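Local coordinates for mandelate racemase/muconate lactonizing protein (Paenibacillus sp., PDB 3V5C) that probably dehydrates galacturonate as a magnesium-binding member of the enolase superfamily, here in a variant with one acidic residue replaced by alanine, at residues A[155-158]-A[159-162]. The protein carries 1 engineered substitution. Sequence-based numbering, arbitrary orientation.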
# COMPACT_ATOMS: atom_id res chain seq x y z
N GLU A 155 9.43 -16.84 -9.87
CA GLU A 155 8.42 -15.80 -9.63
C GLU A 155 9.09 -14.44 -9.47
O GLU A 155 8.63 -13.44 -10.02
CB GLU A 155 7.54 -16.16 -8.42
CG GLU A 155 6.62 -17.34 -8.69
CD GLU A 155 5.57 -17.53 -7.63
OE1 GLU A 155 5.70 -16.90 -6.55
OE2 GLU A 155 4.61 -18.31 -7.87
N ALA A 156 10.20 -14.40 -8.74
CA ALA A 156 10.95 -13.16 -8.59
C ALA A 156 11.42 -12.69 -9.96
O ALA A 156 11.33 -11.51 -10.29
CB ALA A 156 12.11 -13.33 -7.64
N MET A 157 11.91 -13.62 -10.78
CA MET A 157 12.38 -13.26 -12.10
C MET A 157 11.25 -12.75 -13.01
O MET A 157 11.50 -11.89 -13.86
CB MET A 157 13.16 -14.41 -12.74
CG MET A 157 14.51 -14.62 -12.07
SD MET A 157 15.41 -13.04 -11.85
CE MET A 157 16.22 -12.85 -13.45
N GLN A 158 10.02 -13.26 -12.83
CA GLN A 158 8.85 -12.72 -13.54
C GLN A 158 8.69 -11.23 -13.23
O GLN A 158 8.50 -10.42 -14.13
CB GLN A 158 7.57 -13.46 -13.17
CG GLN A 158 7.51 -14.91 -13.63
CD GLN A 158 6.36 -15.70 -12.98
OE1 GLN A 158 5.38 -15.12 -12.51
NE2 GLN A 158 6.51 -17.04 -12.92
N GLY A 159 8.80 -10.88 -11.95
CA GLY A 159 8.70 -9.49 -11.56
C GLY A 159 9.88 -8.67 -12.08
O GLY A 159 9.71 -7.55 -12.58
N TYR A 160 11.07 -9.25 -12.02
CA TYR A 160 12.27 -8.56 -12.45
C TYR A 160 12.16 -8.16 -13.92
O TYR A 160 12.51 -7.05 -14.29
CB TYR A 160 13.50 -9.47 -12.26
CG TYR A 160 14.83 -8.76 -12.47
CD1 TYR A 160 15.36 -8.61 -13.74
CD2 TYR A 160 15.55 -8.27 -11.38
CE1 TYR A 160 16.57 -7.98 -13.93
CE2 TYR A 160 16.76 -7.63 -11.56
CZ TYR A 160 17.27 -7.49 -12.85
OH TYR A 160 18.47 -6.85 -13.06
N ALA A 161 11.65 -9.07 -14.75
CA ALA A 161 11.49 -8.76 -16.17
C ALA A 161 10.47 -7.65 -16.42
O ALA A 161 10.49 -7.03 -17.47
CB ALA A 161 11.11 -10.01 -16.95
N LYS A 162 9.57 -7.43 -15.47
CA LYS A 162 8.63 -6.32 -15.57
C LYS A 162 9.07 -5.07 -14.80
O LYS A 162 8.26 -4.20 -14.48
CB LYS A 162 7.23 -6.77 -15.12
CG LYS A 162 6.64 -7.89 -16.00
CD LYS A 162 5.19 -8.22 -15.62
CE LYS A 162 5.11 -9.03 -14.33
NZ LYS A 162 3.71 -9.53 -14.09
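M157 and Y160, one helical turn apart, lie side by side and point the same way, a compact example of an i to i+3 Met-aromatic contact near the C-terminal end of a helix. The thioether bends at chi2 (-47°), which brings SD to within 4.1 Å of Y160 CB, and a second bend at chi3 swings CE to an oblique approach to the ring. The sulfur stands 5.0 Å from the ring centroid and 36° off the ring normal. Y160 has CG anti to the backbone N (chi1 -171°), which directs the ring alongside the thioether; its CB, placed by the helical backbone, rests 3.5 Å from M157 O. R165 forms a cation-pi contact with the same ring.

On another side of the turn, K162 leans back past the carbonyl of Q158: CG and CE each lie 3.7 Å from Q158 O, with the bend at chi3 letting the chain run alongside that oxygen before NZ reaches a salt bridge with D339. The Q158 side chain runs extended beyond CG, and its OE1 accepts a hydrogen bond from R28.

Beneath these side chains the backbone ladder shows the helix coming to its end. Y160 N donates to A156 O over 2.9 Å in the carbonyl plane, and A161 N to M157 O over 3.0 Å, whereas K162 N is shared between two weak bonds, a bent one to Q158 O and another to G159 O.

A156 and M157 rest on V197 of helix 180-198, A156 also touching I194. The turn lies in the C-terminal part of helix 145-161, the crossover of the beta-alpha-beta unit between parallel strands 126-135 and 167-170, in the TIM-barrel-like domain of the enolase fold.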